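PDB 4N3O: putative D-glycero-D-manno-heptose 7-phosphate kinase from Campylobacter jejuni subsp. jejuni, which phosphorylates D-glycero-alpha-D-manno-heptose 7-phosphate at C-1 with ATP, giving the 1,7-bisphosphate on the route to the GDP-heptose used in capsule polysaccharide. Local coordinates for residues R8-L13 with S41-C46; C28-G33 with F177-R182; T207-E212 with V273-L278. One frame throughout, in Å; residues are numbered along the deposited sequence.

Contact 1: residues R8-L13 with S41-C46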
loop_
_atom_site.group_PDB
_atom_site.type_symbol
_atom_site.label_atom_id
_atom_site.label_comp_id
_atom_site.label_asym_id
_atom_site.label_seq_id
_atom_site.Cartn_x
_atom_site.Cartn_y
_atom_site.Cartn_z
ATOM N N ARG A 8 -6.245 0.476 18.979
ATOM C CA ARG A 8 -6.243 1.067 17.674
ATOM C C ARG A 8 -6.807 0.045 16.731
ATOM O O ARG A 8 -6.653 -1.157 16.963
ATOM C CB ARG A 8 -4.831 1.438 17.195
ATOM C CG ARG A 8 -4.035 2.380 18.105
ATOM C CD ARG A 8 -2.959 3.110 17.313
ATOM N NE ARG A 8 -1.858 3.527 18.163
ATOM C CZ ARG A 8 -1.871 4.602 18.948
ATOM N NH1 ARG A 8 -0.817 4.852 19.694
ATOM N NH2 ARG A 8 -2.936 5.408 19.019
ATOM N N THR A 9 -7.478 0.517 15.686
ATOM C CA THR A 9 -7.954 -0.371 14.637
ATOM C C THR A 9 -7.666 0.289 13.282
ATOM O O THR A 9 -7.601 1.535 13.151
ATOM C CB THR A 9 -9.457 -0.747 14.741
ATOM O OG1 THR A 9 -10.277 0.365 14.404
ATOM C CG2 THR A 9 -9.807 -1.224 16.123
ATOM N N GLN A 10 -7.512 -0.563 12.284
ATOM C CA GLN A 10 -7.227 -0.145 10.917
ATOM C C GLN A 10 -8.121 -1.022 10.036
ATOM O O GLN A 10 -8.095 -2.254 10.133
ATOM C CB GLN A 10 -5.745 -0.345 10.644
ATOM C CG GLN A 10 -5.316 0.055 9.260
ATOM C CD GLN A 10 -3.807 -0.044 9.046
ATOM O OE1 GLN A 10 -3.029 -0.348 9.967
ATOM N NE2 GLN A 10 -3.390 0.225 7.826
ATOM N N THR A 11 -8.917 -0.381 9.195
ATOM C CA THR A 11 -9.917 -1.056 8.398
ATOM C C THR A 11 -9.782 -0.603 6.963
ATOM O O THR A 11 -9.789 0.580 6.683
ATOM C CB THR A 11 -11.318 -0.660 8.920
ATOM O OG1 THR A 11 -11.366 -0.811 10.356
ATOM C CG2 THR A 11 -12.419 -1.491 8.253
ATOM N N PRO A 12 -9.685 -1.547 6.034
ATOM C CA PRO A 12 -9.495 -1.132 4.664
ATOM C C PRO A 12 -10.749 -0.745 3.924
ATOM O O PRO A 12 -11.834 -1.221 4.229
ATOM C CB PRO A 12 -8.908 -2.396 4.017
ATOM C CG PRO A 12 -9.515 -3.511 4.776
ATOM C CD PRO A 12 -9.704 -3.016 6.180
ATOM N N LEU A 13 -10.578 0.121 2.937
ATOM C CA LEU A 13 -11.646 0.510 2.044
ATOM C C LEU A 13 -11.703 -0.570 0.971
ATOM O O LEU A 13 -10.870 -1.484 0.950
ATOM C CB LEU A 13 -11.352 1.864 1.424
ATOM C CG LEU A 13 -11.307 2.991 2.460
ATOM C CD1 LEU A 13 -10.935 4.309 1.792
ATOM C CD2 LEU A 13 -12.647 3.138 3.152
ATOM N N SER A 41 -5.356 -0.960 0.076
ATOM C CA SER A 41 -4.476 -0.340 1.074
ATOM C C SER A 41 -4.763 1.132 1.389
ATOM O O SER A 41 -3.844 1.922 1.514
ATOM C CB SER A 41 -3.002 -0.491 0.614
ATOM O OG SER A 41 -2.788 0.202 -0.621
ATOM N N LEU A 42 -6.034 1.492 1.487
ATOM C CA LEU A 42 -6.454 2.846 1.835
ATOM C C LEU A 42 -7.364 2.539 3.009
ATOM O O LEU A 42 -8.258 1.706 2.910
ATOM C CB LEU A 42 -7.188 3.523 0.686
ATOM C CG LEU A 42 -6.375 3.666 -0.600
ATOM C CD1 LEU A 42 -7.252 4.120 -1.748
ATOM C CD2 LEU A 42 -5.233 4.634 -0.413
ATOM N N TYR A 43 -7.138 3.212 4.117
ATOM C CA TYR A 43 -7.785 2.836 5.334
ATOM C C TYR A 43 -8.454 3.927 6.134
ATOM O O TYR A 43 -8.215 5.123 5.943
ATOM C CB TYR A 43 -6.682 2.283 6.270
ATOM C CG TYR A 43 -5.842 1.132 5.745
ATOM C CD1 TYR A 43 -6.275 -0.178 5.879
ATOM C CD2 TYR A 43 -4.572 1.350 5.177
ATOM C CE1 TYR A 43 -5.501 -1.239 5.434
ATOM C CE2 TYR A 43 -3.789 0.283 4.717
ATOM C CZ TYR A 43 -4.258 -1.005 4.869
ATOM O OH TYR A 43 -3.521 -2.075 4.438
ATOM N N ILE A 44 -9.261 3.459 7.072
ATOM C CA ILE A 44 -9.870 4.281 8.097
ATOM C C ILE A 44 -9.160 3.856 9.379
ATOM O O ILE A 44 -9.093 2.664 9.691
ATOM C CB ILE A 44 -11.384 4.089 8.199
ATOM C CG1 ILE A 44 -12.013 4.807 7.006
ATOM C CG2 ILE A 44 -11.899 4.668 9.519
ATOM C CD1 ILE A 44 -13.509 4.845 7.002
ATOM N N HIS A 45 -8.617 4.841 10.091
ATOM C CA HIS A 45 -7.833 4.607 11.280
ATOM C C HIS A 45 -8.639 5.050 12.475
ATOM O O HIS A 45 -9.243 6.102 12.449
ATOM C CB HIS A 45 -6.529 5.424 11.222
ATOM C CG HIS A 45 -5.800 5.300 9.924
ATOM N ND1 HIS A 45 -4.794 4.384 9.724
ATOM C CD2 HIS A 45 -5.953 5.957 8.745
ATOM C CE1 HIS A 45 -4.353 4.482 8.479
ATOM N NE2 HIS A 45 -5.036 5.433 7.867
ATOM N N CYS A 46 -8.646 4.234 13.521
ATOM C CA CYS A 46 -9.360 4.553 14.752
ATOM C C CYS A 46 -8.488 4.304 15.963
ATOM O O CYS A 46 -7.806 3.285 16.042
ATOM C CB CYS A 46 -10.622 3.693 14.908
ATOM S SG CYS A 46 -11.873 3.958 13.636
HETATM O O HOH W 1 -10.384 1.232 11.759
#
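Gln10 CG is set anti to its backbone N (chi1 -180°), and from there the chain runs on extended, which carries the amide over one face of the Tyr43 ring; Tyr43 CG for its part lies beside its own N, anti to the carbonyl carbon (chi1 -56°). Gln10 NE2 sits 3.0 Å above the plane of the Tyr43 ring, over the centre, with amide and ring planes 78° apart. Nearer the backbone, Gln10 CG makes a CH-pi contact, 4.0 Å from the Tyr43 ring centroid. Pro12 CB adds a contact to Tyr43 CE1 at 3.9 Å. On the same face of the sheet, His45 stacks on Tyr107 and bonds through NE2 to Asp109.

Five backbone hydrogen bonds make this an antiparallel ladder, in which Thr9-Cys46 and Thr11-Ile44 are hydrogen-bonded pairs and Gln10-His45 and Pro12-Tyr43 non-hydrogen-bonded ones. It joins strands 6-21 and 42-50 of the large mixed sheet of this GHMP kinase. Thr9, Thr11, Ile44 and Cys46 are on the other face, where Thr11 and Ile44 touch helix 118-134. Here a water donates to Thr9 OG1 (2.8 Å) and to Ile44 O (2.8 Å), and also bonds Thr11 OG1 (2.7 Å), bridging the strands; Thr9 OG1 is further bonded to Gly125 O.

The ladder ends with Leu13 N bonded to Leu42 O at 2.8 Å. Leu13 CD1 packs on Leu42 CB at 4.0 Å, and the Leu13 side chain also lies close to Gly118, an ATP-site residue by similarity. At the far end, Arg8 NE forms a salt bridge with Glu197 of the second subunit.

Contact 2: residues C28-G33 with F177-R182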
loop_
_atom_site.group_PDB
_atom_site.type_symbol
_atom_site.label_atom_id
_atom_site.label_comp_id
_atom_site.label_asym_id
_atom_site.label_seq_id
_atom_site.Cartn_x
_atom_site.Cartn_y
_atom_site.Cartn_z
ATOM N N CYS A 28 -34.740 -19.691 -11.551
ATOM C CA CYS A 28 -35.516 -20.485 -10.613
ATOM C C CYS A 28 -34.818 -20.532 -9.249
ATOM O O CYS A 28 -35.346 -21.108 -8.295
ATOM C CB CYS A 28 -35.708 -21.886 -11.175
ATOM S SG CYS A 28 -34.226 -22.508 -11.998
ATOM N N ASP A 29 -33.631 -19.923 -9.175
ATOM C CA ASP A 29 -32.847 -19.844 -7.941
ATOM C C ASP A 29 -33.219 -18.593 -7.161
ATOM O O ASP A 29 -33.130 -18.572 -5.935
ATOM C CB ASP A 29 -31.347 -19.736 -8.255
ATOM C CG ASP A 29 -30.830 -20.875 -9.106
ATOM O OD1 ASP A 29 -31.597 -21.823 -9.391
ATOM O OD2 ASP A 29 -29.648 -20.816 -9.493
ATOM N N LYS A 30 -33.633 -17.561 -7.900
ATOM C CA LYS A 30 -33.964 -16.231 -7.360
ATOM C C LYS A 30 -32.661 -15.407 -7.257
ATOM O O LYS A 30 -32.512 -14.532 -6.400
ATOM C CB LYS A 30 -34.713 -16.312 -6.023
ATOM C CG LYS A 30 -36.003 -17.121 -6.099
ATOM C CD LYS A 30 -36.704 -17.198 -4.755
ATOM C CE LYS A 30 -37.966 -18.038 -4.841
ATOM N NZ LYS A 30 -38.655 -18.119 -3.526
ATOM N N TYR A 31 -31.741 -15.704 -8.173
ATOM C CA TYR A 31 -30.440 -15.056 -8.263
ATOM C C TYR A 31 -30.627 -13.581 -8.630
ATOM O O TYR A 31 -31.032 -13.257 -9.746
ATOM C CB TYR A 31 -29.614 -15.798 -9.323
ATOM C CG TYR A 31 -28.161 -15.400 -9.473
ATOM C CD1 TYR A 31 -27.180 -15.924 -8.628
ATOM C CD2 TYR A 31 -27.753 -14.558 -10.504
ATOM C CE1 TYR A 31 -25.846 -15.583 -8.778
ATOM C CE2 TYR A 31 -26.420 -14.212 -10.663
ATOM C CZ TYR A 31 -25.471 -14.726 -9.800
ATOM O OH TYR A 31 -24.144 -14.384 -9.972
ATOM N N THR A 32 -30.354 -12.698 -7.670
ATOM C CA THR A 32 -30.493 -11.250 -7.869
ATOM C C THR A 32 -29.317 -10.663 -8.662
ATOM O O THR A 32 -29.478 -9.701 -9.417
ATOM C CB THR A 32 -30.571 -10.511 -6.519
ATOM O OG1 THR A 32 -31.570 -11.118 -5.691
ATOM C CG2 THR A 32 -30.879 -9.025 -6.720
ATOM N N GLY A 33 -28.131 -11.234 -8.472
ATOM C CA GLY A 33 -26.943 -10.766 -9.175
ATOM C C GLY A 33 -25.682 -11.108 -8.419
ATOM O O GLY A 33 -25.680 -11.998 -7.565
ATOM N N PHE A 177 -26.199 -12.889 -4.848
ATOM C CA PHE A 177 -27.445 -12.471 -4.226
ATOM C C PHE A 177 -28.635 -13.332 -4.646
ATOM O O PHE A 177 -28.823 -13.633 -5.832
ATOM C CB PHE A 177 -27.709 -11.004 -4.547
ATOM C CG PHE A 177 -26.571 -10.105 -4.183
ATOM C CD1 PHE A 177 -26.216 -9.926 -2.851
ATOM C CD2 PHE A 177 -25.854 -9.435 -5.166
ATOM C CE1 PHE A 177 -25.161 -9.102 -2.502
ATOM C CE2 PHE A 177 -24.800 -8.606 -4.824
ATOM C CZ PHE A 177 -24.452 -8.441 -3.490
ATOM N N TYR A 178 -29.426 -13.732 -3.654
ATOM C CA TYR A 178 -30.604 -14.545 -3.888
ATOM C C TYR A 178 -31.858 -13.908 -3.283
ATOM O O TYR A 178 -31.928 -13.641 -2.078
ATOM C CB TYR A 178 -30.399 -15.957 -3.342
ATOM C CG TYR A 178 -29.349 -16.735 -4.090
ATOM C CD1 TYR A 178 -29.682 -17.479 -5.217
ATOM C CD2 TYR A 178 -28.017 -16.724 -3.679
ATOM C CE1 TYR A 178 -28.721 -18.194 -5.914
ATOM C CE2 TYR A 178 -27.045 -17.437 -4.368
ATOM C CZ TYR A 178 -27.404 -18.168 -5.484
ATOM O OH TYR A 178 -26.457 -18.875 -6.175
ATOM N N ASN A 179 -32.828 -13.648 -4.152
ATOM C CA ASN A 179 -34.118 -13.080 -3.775
ATOM C C ASN A 179 -33.970 -11.785 -2.964
ATOM O O ASN A 179 -34.756 -11.515 -2.056
ATOM C CB ASN A 179 -34.932 -14.138 -3.010
ATOM C CG ASN A 179 -36.439 -13.905 -3.078
ATOM O OD1 ASN A 179 -37.204 -14.635 -2.450
ATOM N ND2 ASN A 179 -36.875 -12.910 -3.851
ATOM N N ASN A 180 -32.944 -11.000 -3.310
ATOM C CA ASN A 180 -32.646 -9.717 -2.660
ATOM C C ASN A 180 -32.590 -9.835 -1.142
ATOM O O ASN A 180 -32.798 -8.849 -0.430
ATOM C CB ASN A 180 -33.706 -8.671 -3.031
ATOM C CG ASN A 180 -33.938 -8.564 -4.527
ATOM O OD1 ASN A 180 -33.548 -9.441 -5.295
ATOM N ND2 ASN A 180 -34.602 -7.493 -4.946
ATOM N N LYS A 181 -32.291 -11.036 -0.651
ATOM C CA LYS A 181 -32.297 -11.292 0.788
ATOM C C LYS A 181 -30.984 -11.984 1.205
ATOM O O LYS A 181 -30.134 -11.377 1.859
ATOM C CB LYS A 181 -33.533 -12.157 1.123
ATOM C CG LYS A 181 -34.159 -11.947 2.495
ATOM C CD LYS A 181 -33.224 -12.227 3.656
ATOM C CE LYS A 181 -33.951 -12.008 4.976
ATOM N NZ LYS A 181 -33.063 -12.207 6.155
ATOM N N ARG A 182 -30.818 -13.240 0.799
ATOM C CA ARG A 182 -29.625 -14.014 1.144
ATOM C C ARG A 182 -28.370 -13.609 0.365
ATOM O O ARG A 182 -28.295 -13.773 -0.854
ATOM C CB ARG A 182 -29.886 -15.514 0.947
ATOM C CG ARG A 182 -30.556 -16.205 2.124
ATOM C CD ARG A 182 -31.042 -17.610 1.769
ATOM N NE ARG A 182 -30.097 -18.336 0.913
ATOM C CZ ARG A 182 -30.217 -18.485 -0.410
ATOM N NH1 ARG A 182 -31.264 -17.990 -1.067
ATOM N NH2 ARG A 182 -29.290 -19.156 -1.085
#
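Thr32 faces Phe177 and Asn180 with two donors, and both are used. Its backbone N gives a hydrogen bond to Phe177 O at 2.6 Å, approaching from above the carbonyl plane, 46° out of it. Its hydroxyl, set beside the backbone N and anti to the carbonyl carbon (chi1 -51°), donates from OG1 to Asn180 OD1, also at 2.6 Å; the two side chains cross at about a right angle. Phe177 returns a bond from its own N to Gly33 O (2.9 Å), so both polar backbone atoms of this residue are engaged. Asn179 N is modelled as donating to Lys30 O, but at a length so short that it is doubtful. Outside the pair, Thr22 OG1 bonds Tyr31 O, and Asp29 OD2 forms a salt bridge with Lys237.

The acceptor Tyr178 O is taken up within its own turn, by Lys181 N at 3.0 Å and more weakly by Arg182 N; Tyr178 N in turn bonds Arg182 O. The aromatic side chains pack as well. The edge of the Tyr31 ring is directed at the face of Tyr178 in a T-shaped pair, centroids 5.6 Å apart and planes at 75°, with Tyr31 CD1 3.9 Å from Tyr178 CE1. Thr32 CB also meets Phe177 CB at 3.5 Å.

Tyr31-Tyr178 is a non-hydrogen-bonded pair and Gly33-Phe177 a hydrogen-bonded one, with the register slipping by one residue between them. This is a beta bulge where antiparallel strands 31-40 and 172-178 meet, beside Thr22, a substrate-binding residue by similarity; a second, classic bulge, Lys181 and Arg182 opposite Tyr178, lies in the adjoining hairpin.

Contact 3: residues T207-E212 with V273-L278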
loop_
_atom_site.group_PDB
_atom_site.type_symbol
_atom_site.label_atom_id
_atom_site.label_comp_id
_atom_site.label_asym_id
_atom_site.label_seq_id
_atom_site.Cartn_x
_atom_site.Cartn_y
_atom_site.Cartn_z
ATOM N N THR A 207 -10.578 12.470 -9.321
ATOM C CA THR A 207 -10.754 13.563 -10.273
ATOM C C THR A 207 -10.741 15.007 -9.792
ATOM O O THR A 207 -10.177 15.869 -10.479
ATOM C CB THR A 207 -12.105 13.394 -10.973
ATOM O OG1 THR A 207 -13.147 13.521 -10.002
ATOM C CG2 THR A 207 -12.197 12.024 -11.649
ATOM N N ASN A 208 -11.367 15.268 -8.642
ATOM C CA ASN A 208 -11.519 16.625 -8.104
ATOM C C ASN A 208 -12.294 17.480 -9.096
ATOM O O ASN A 208 -11.983 18.643 -9.318
ATOM C CB ASN A 208 -10.172 17.272 -7.737
ATOM C CG ASN A 208 -9.471 16.556 -6.589
ATOM O OD1 ASN A 208 -10.030 15.640 -5.971
ATOM N ND2 ASN A 208 -8.239 16.969 -6.299
ATOM N N ILE A 209 -13.306 16.867 -9.699
ATOM C CA ILE A 209 -14.167 17.530 -10.667
ATOM C C ILE A 209 -15.442 18.027 -9.990
ATOM O O ILE A 209 -15.843 17.529 -8.936
ATOM C CB ILE A 209 -14.563 16.561 -11.815
ATOM C CG1 ILE A 209 -13.369 16.310 -12.735
ATOM C CG2 ILE A 209 -15.702 17.126 -12.663
ATOM C CD1 ILE A 209 -13.649 15.305 -13.833
ATOM N N THR A 210 -16.043 19.042 -10.601
ATOM C CA THR A 210 -17.324 19.591 -10.179
ATOM C C THR A 210 -18.063 19.765 -11.503
ATOM O O THR A 210 -17.641 20.560 -12.349
ATOM C CB THR A 210 -17.163 20.923 -9.424
ATOM O OG1 THR A 210 -16.468 21.867 -10.250
ATOM C CG2 THR A 210 -16.375 20.715 -8.131
ATOM N N ARG A 211 -19.131 18.999 -11.713
ATOM C CA ARG A 211 -19.841 19.061 -12.994
ATOM C C ARG A 211 -20.609 20.371 -13.170
ATOM O O ARG A 211 -20.971 21.024 -12.194
ATOM C CB ARG A 211 -20.765 17.841 -13.186
ATOM C CG ARG A 211 -21.286 17.708 -14.617
ATOM C CD ARG A 211 -21.706 16.286 -14.992
ATOM N NE ARG A 211 -23.054 15.888 -14.592
ATOM C CZ ARG A 211 -24.143 16.024 -15.355
ATOM N NH1 ARG A 211 -25.318 15.609 -14.904
ATOM N NH2 ARG A 211 -24.072 16.573 -16.569
ATOM N N GLU A 212 -20.818 20.755 -14.428
ATOM C CA GLU A 212 -21.540 21.978 -14.770
ATOM C C GLU A 212 -22.418 21.741 -16.002
ATOM O O GLU A 212 -22.520 20.612 -16.486
ATOM C CB GLU A 212 -20.559 23.140 -14.996
ATOM C CG GLU A 212 -19.442 22.852 -15.996
ATOM C CD GLU A 212 -18.540 24.055 -16.252
ATOM O OE1 GLU A 212 -19.045 25.201 -16.294
ATOM O OE2 GLU A 212 -17.321 23.849 -16.439
ATOM N N VAL A 273 -19.776 9.598 -20.286
ATOM C CA VAL A 273 -20.279 10.514 -21.308
ATOM C C VAL A 273 -21.180 11.630 -20.756
ATOM O O VAL A 273 -21.167 12.742 -21.283
ATOM C CB VAL A 273 -21.036 9.741 -22.419
ATOM C CG1 VAL A 273 -21.662 10.698 -23.427
ATOM C CG2 VAL A 273 -20.101 8.759 -23.122
ATOM N N SER A 274 -21.938 11.352 -19.695
ATOM C CA SER A 274 -22.850 12.364 -19.127
ATOM C C SER A 274 -22.123 13.601 -18.572
ATOM O O SER A 274 -22.757 14.499 -17.998
ATOM C CB SER A 274 -23.745 11.763 -18.033
ATOM O OG SER A 274 -22.969 11.336 -16.927
ATOM N N ASN A 275 -20.798 13.632 -18.720
ATOM C CA ASN A 275 -20.018 14.778 -18.275
ATOM C C ASN A 275 -18.871 15.037 -19.257
ATOM O O ASN A 275 -18.143 14.116 -19.628
ATOM C CB ASN A 275 -19.489 14.549 -16.862
ATOM C CG ASN A 275 -18.802 15.776 -16.292
ATOM O OD1 ASN A 275 -18.796 16.842 -16.904
ATOM N ND2 ASN A 275 -18.234 15.636 -15.109
ATOM N N ASP A 276 -18.715 16.292 -19.670
ATOM C CA ASP A 276 -17.680 16.662 -20.642
ATOM C C ASP A 276 -16.258 16.514 -20.089
ATOM O O ASP A 276 -15.360 16.098 -20.808
ATOM C CB ASP A 276 -17.891 18.099 -21.140
ATOM C CG ASP A 276 -19.282 18.322 -21.735
ATOM O OD1 ASP A 276 -20.143 17.419 -21.611
ATOM O OD2 ASP A 276 -19.522 19.409 -22.314
ATOM N N GLU A 277 -16.066 16.836 -18.811
ATOM C CA GLU A 277 -14.738 16.768 -18.188
ATOM C C GLU A 277 -14.296 15.325 -17.860
ATOM O O GLU A 277 -13.110 15.011 -17.954
ATOM C CB GLU A 277 -14.679 17.670 -16.949
ATOM C CG GLU A 277 -13.267 18.019 -16.477
ATOM C CD GLU A 277 -12.501 18.933 -17.438
ATOM O OE1 GLU A 277 -12.938 19.148 -18.593
ATOM O OE2 GLU A 277 -11.443 19.452 -17.033
ATOM N N LEU A 278 -15.239 14.465 -17.470
ATOM C CA LEU A 278 -14.931 13.053 -17.229
ATOM C C LEU A 278 -14.640 12.389 -18.563
ATOM O O LEU A 278 -13.675 11.640 -18.690
ATOM C CB LEU A 278 -16.087 12.313 -16.536
ATOM C CG LEU A 278 -16.336 12.548 -15.040
ATOM C CD1 LEU A 278 -17.610 11.838 -14.602
ATOM C CD2 LEU A 278 -15.167 12.074 -14.196
#
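Arg211 and Asn275 bring a guanidinium and an amide together with their planes 56° apart. Ser274 O lies over one face of the guanidinium, 2.8 Å from Arg211 NH2, but the angle is too poor for a hydrogen bond. The amide of Asn275 meets the aliphatic part of the arginine: Asn275 CG, set anti to its backbone N (chi1 -174°), lies 3.2 Å from Arg211 CD, and the two side chains slide past each other in opposite directions. Ile209 CG2 meets the nitrogen end of the amide, 3.8 Å from Asn275 ND2.

Asn275 is an N-cap, with OD1 accepting a weak bond from Glu277 N at 3.3 Å. Beyond the cap the contact is apolar. Ile209 CD1 reaches Leu278 CD2 at 3.6 Å and Glu277 CG at 3.8 Å, while the carboxylate of Glu277 pairs with Arg280. Thr207 CG2 completes the patch, 3.9 Å from Leu278 CD2.

The loop leaving strand 202-206, a member of the four-stranded antiparallel sheet, packs on the start of helix 276-287, just past its short connection from helix 267-273; Thr207 bonds Gly302 through its backbone, and Ile209 also touches Gln324.

How the contacts relate
Contacts 1 and 2 belong to one large mixed sheet: strand 6-21 pairs with 42-50 in contact 1 and also neighbours strand 31-40, which pairs with 172-178 in contact 2. Their centres are about 31 Å apart, on opposite sides of the chain's centre, and their segments alternate along the sequence. Contact 1 lies near Gly118 of the ATP site and contact 2 near Thr22 of the substrate site, both by similarity, so this one sheet probably reaches both sites. Contact 3 opens after both have closed, its centre about 29 Å from contact 1's and 35 Å from contact 2's. It lies by the separate four-stranded sheet, and its helix belongs to the C-terminal GHMP kinase region.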